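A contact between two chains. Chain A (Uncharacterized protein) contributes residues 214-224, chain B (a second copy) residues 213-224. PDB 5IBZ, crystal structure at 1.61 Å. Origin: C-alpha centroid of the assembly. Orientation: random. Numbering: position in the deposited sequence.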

# COMPACT_ATOMS: atom_id res chain seq x y z
N ASP A 214 14.18 20.75 -9.76
CA ASP A 214 14.05 19.68 -10.75
C ASP A 214 14.50 18.35 -10.13
O ASP A 214 14.91 18.31 -8.97
N PRO A 215 14.37 17.25 -10.88
CA PRO A 215 14.69 15.96 -10.26
C PRO A 215 16.13 15.84 -9.73
O PRO A 215 16.33 15.25 -8.67
N VAL A 216 17.11 16.41 -10.43
CA VAL A 216 18.47 16.37 -9.93
C VAL A 216 18.59 17.22 -8.68
O VAL A 216 19.17 16.80 -7.68
N GLY A 217 18.04 18.42 -8.71
CA GLY A 217 18.04 19.25 -7.51
C GLY A 217 17.42 18.58 -6.30
O GLY A 217 17.86 18.78 -5.18
N ARG A 218 16.37 17.79 -6.52
CA ARG A 218 15.69 17.12 -5.42
C ARG A 218 16.54 15.99 -4.86
O ARG A 218 16.49 15.72 -3.66
N ALA A 219 17.33 15.34 -5.71
CA ALA A 219 18.32 14.38 -5.21
C ALA A 219 19.40 15.08 -4.39
O ALA A 219 19.73 14.68 -3.28
N SER A 220 19.94 16.17 -4.93
CA SER A 220 20.97 16.94 -4.24
C SER A 220 20.50 17.47 -2.89
O SER A 220 21.28 17.56 -1.94
N PHE A 221 19.22 17.83 -2.82
CA PHE A 221 18.60 18.39 -1.62
C PHE A 221 18.90 17.53 -0.40
O PHE A 221 19.21 18.05 0.67
N PHE A 222 18.82 16.21 -0.55
CA PHE A 222 19.04 15.32 0.58
C PHE A 222 20.49 14.87 0.77
O PHE A 222 20.82 14.27 1.81
N LEU A 223 21.36 15.17 -0.19
CA LEU A 223 22.78 14.87 -0.07
C LEU A 223 23.51 16.04 0.61
O LEU A 223 24.56 15.84 1.22
N ASN A 224 22.94 17.24 0.51
CA ASN A 224 23.47 18.46 1.12
C ASN A 224 23.39 18.43 2.62
O ASN A 224 22.47 17.85 3.16
N LEU B 213 24.61 3.34 -9.87
CA LEU B 213 24.34 4.79 -9.84
C LEU B 213 23.97 5.30 -8.44
O LEU B 213 23.23 4.65 -7.70
N ASP B 214 24.48 6.49 -8.11
CA ASP B 214 24.10 7.21 -6.89
C ASP B 214 22.77 7.96 -7.14
O ASP B 214 22.22 7.90 -8.22
N PRO B 215 22.23 8.64 -6.11
CA PRO B 215 20.92 9.24 -6.33
C PRO B 215 20.86 10.26 -7.47
O PRO B 215 19.86 10.32 -8.18
N VAL B 216 21.91 11.06 -7.65
CA VAL B 216 21.92 12.01 -8.76
C VAL B 216 21.95 11.27 -10.09
O VAL B 216 21.19 11.55 -11.01
N GLY B 217 22.81 10.27 -10.20
CA GLY B 217 22.87 9.50 -11.42
C GLY B 217 21.56 8.82 -11.78
O GLY B 217 21.20 8.70 -12.96
N ARG B 218 20.84 8.35 -10.77
CA ARG B 218 19.54 7.72 -10.98
C ARG B 218 18.49 8.71 -11.46
O ARG B 218 17.60 8.33 -12.23
N ALA B 219 18.59 9.96 -11.03
CA ALA B 219 17.70 11.00 -11.52
C ALA B 219 18.04 11.28 -12.98
O ALA B 219 17.17 11.35 -13.82
N SER B 220 19.33 11.40 -13.29
CA SER B 220 19.76 11.68 -14.66
C SER B 220 19.37 10.55 -15.62
O SER B 220 19.07 10.79 -16.79
N PHE B 221 19.39 9.32 -15.12
CA PHE B 221 19.13 8.12 -15.91
C PHE B 221 17.82 8.26 -16.69
O PHE B 221 17.73 7.87 -17.86
N PHE B 222 16.81 8.82 -16.05
CA PHE B 222 15.50 8.90 -16.68
C PHE B 222 15.26 10.18 -17.46
O PHE B 222 14.26 10.30 -18.16
N LEU B 223 16.19 11.13 -17.37
CA LEU B 223 16.08 12.40 -18.08
C LEU B 223 16.74 12.37 -19.45
O LEU B 223 16.54 13.27 -20.25
N ASN B 224 17.55 11.36 -19.71
CA ASN B 224 18.30 11.38 -20.94
C ASN B 224 17.86 10.23 -21.85
O ASN B 224 17.08 9.38 -21.45

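Two copies of the same short helix pack here side by side, nearly antiparallel, in a small, mainly apolar contact that shows how a close helix pair can be built without a single hydrogen bond crossing between the two stretches. The axes approach to 8.6 Å with 170° between their N-to-C directions, and the contact buries 403 Å² in total. The backbones come closest at A219(A) and A219(B), where the side chain is only a methyl: the CA atoms of V216(A) and A219(B) lie 5.7 Å apart, those of A219(A) and V216(B) 5.6 Å.

Both alanines point toward the partner helix, and their methyl groups reach its first turn. A219(B) CB lies 3.9 Å from the backbone O of P215(A), and A219(A) CB is likewise 3.9 Å from P215(B) O, so the methyl packs against main chain as well as side chain.

V216(A) and V216(B) leave their backbones sideways, yet they are the knobs of the interface. With chi1 in the t well in both copies, V216(A) sits among V216(B), A219(B), S220(B) and L223(B), and V216(B) occupies the equivalent hole in chain A. The two valines also meet each other, V216(A) CG1 to V216(B) CG1 at 4.2 Å, while their CG2 methyls face the alanine, serine and leucine of the opposing hole.

L223(A), L223(B), P215(A) and P215(B) extend the apolar surface outward. Both leucines point toward the other stretch in the m,t rotamer. In chain A, L223(A) CD1 lies 3.9 Å from V216(B) CG2, and L223(A) CD2 lies 4.3 Å from P215(B) CG. The reciprocal set is slightly looser at the valine, with L223(B) CD1 4.2 Å from V216(A) CG2.

The capping bonds stay within each chain. D214(A) and D214(B) cap their helices, accepting from the backbone of the first turn: G217(A) N to D214(A) OD1 is 2.8 Å, and G217(B) N to D214(B) OD1 is 2.9 Å. The caps differ in detail. D214(A) has chi1 in the p well, whereas D214(B) is off-rotamer at 92° and its OD2 also accepts from V216(B) N at 3.2 Å; D214(B) OD2 also comes within 4.1 Å of L223(A) CD1. S220(A) and S220(B), both in the m rotamer, lend their hydroxyls to the packing around the knobs, S220(B) OG being 3.9 Å from V216(A) CG2. The side chains of F221(A), F222(A), F221(B) and F222(B) do not reach the other stretch.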

# COMPACT_ATOMS: atom_id res chain seq x y z
CB ASP A 214 14.84 20.04 -12.04
CG ASP A 214 16.36 20.05 -11.88
OD1 ASP A 214 16.92 19.87 -10.79
OD2 ASP A 214 17.03 20.28 -12.91
CB PRO A 215 14.42 14.96 -11.39
CG PRO A 215 13.36 15.62 -12.18
CD PRO A 215 13.70 17.08 -12.18
CB VAL A 216 19.47 16.85 -10.98
CG1 VAL A 216 20.84 17.12 -10.33
CG2 VAL A 216 19.60 15.82 -12.09
CB ARG A 218 14.32 16.61 -5.86
CG ARG A 218 13.34 17.75 -6.09
CD ARG A 218 12.05 17.29 -6.73
NE ARG A 218 11.14 18.41 -6.95
CZ ARG A 218 9.82 18.34 -6.82
NH1 ARG A 218 9.24 17.20 -6.50
NH2 ARG A 218 9.09 19.44 -7.04
CB ALA A 219 18.92 13.62 -6.36
CB SER A 220 21.42 18.12 -5.11
OG SER A 220 22.13 17.66 -6.22
CB PHE A 221 17.09 18.52 -1.86
CG PHE A 221 16.31 19.16 -0.74
CD1 PHE A 221 15.82 18.39 0.28
CD2 PHE A 221 15.98 20.52 -0.77
CE1 PHE A 221 15.04 18.93 1.29
CE2 PHE A 221 15.22 21.07 0.23
CZ PHE A 221 14.75 20.27 1.27
CB PHE A 222 18.11 14.11 0.44
CG PHE A 222 16.71 14.44 0.79
CD1 PHE A 222 16.38 14.70 2.11
CD2 PHE A 222 15.74 14.58 -0.17
CE1 PHE A 222 15.12 15.05 2.47
CE2 PHE A 222 14.44 14.94 0.19
CZ PHE A 222 14.15 15.17 1.51
CB LEU A 223 23.39 14.58 -1.44
CG LEU A 223 22.76 13.43 -2.23
CD1 LEU A 223 23.35 13.37 -3.65
CD2 LEU A 223 22.96 12.11 -1.50
CB ASN A 224 22.67 19.71 0.68
CG ASN A 224 22.83 20.06 -0.79
OD1 ASN A 224 23.83 19.74 -1.41
ND2 ASN A 224 21.82 20.75 -1.34
CB LEU B 213 23.20 5.14 -10.81
CG LEU B 213 23.47 4.81 -12.28
CD1 LEU B 213 22.23 5.00 -13.11
CD2 LEU B 213 24.62 5.68 -12.81
CB ASP B 214 25.18 8.21 -6.48
CG ASP B 214 24.96 9.60 -7.08
OD1 ASP B 214 24.98 9.65 -8.33
OD2 ASP B 214 24.73 10.61 -6.31
CB PRO B 215 20.63 9.91 -4.99
CG PRO B 215 21.32 9.03 -4.00
CD PRO B 215 22.59 8.59 -4.68
CB VAL B 216 23.12 12.98 -8.65
CG1 VAL B 216 23.34 13.75 -9.96
CG2 VAL B 216 22.91 13.94 -7.46
CB ARG B 218 19.08 7.04 -9.70
CG ARG B 218 19.90 5.81 -9.38
CD ARG B 218 19.52 5.16 -8.08
NE ARG B 218 20.37 4.00 -7.86
CZ ARG B 218 20.01 2.89 -7.23
NH1 ARG B 218 18.79 2.76 -6.75
NH2 ARG B 218 20.88 1.89 -7.11
CB ALA B 219 17.80 12.27 -10.67
CB SER B 220 21.27 11.91 -14.72
OG SER B 220 21.64 13.04 -13.95
CB PHE B 221 19.07 6.91 -14.97
CG PHE B 221 18.86 5.56 -15.64
CD1 PHE B 221 19.95 4.75 -15.98
CD2 PHE B 221 17.60 5.05 -15.82
CE1 PHE B 221 19.74 3.48 -16.55
CE2 PHE B 221 17.39 3.79 -16.38
CZ PHE B 221 18.46 3.01 -16.74
CB PHE B 222 14.42 8.70 -15.63
CG PHE B 222 14.28 7.26 -15.23
CD1 PHE B 222 13.73 6.35 -16.11
CD2 PHE B 222 14.73 6.81 -14.01
CE1 PHE B 222 13.62 5.02 -15.78
CE2 PHE B 222 14.61 5.46 -13.66
CZ PHE B 222 14.05 4.58 -14.55
CB LEU B 223 16.70 13.52 -17.25
CG LEU B 223 16.03 13.80 -15.90
CD1 LEU B 223 16.83 14.80 -15.09
CD2 LEU B 223 14.62 14.30 -16.10
CB ASN B 224 19.79 11.38 -20.61
CG ASN B 224 20.25 12.74 -20.06
OD1 ASN B 224 20.54 13.66 -20.82
ND2 ASN B 224 20.28 12.87 -18.73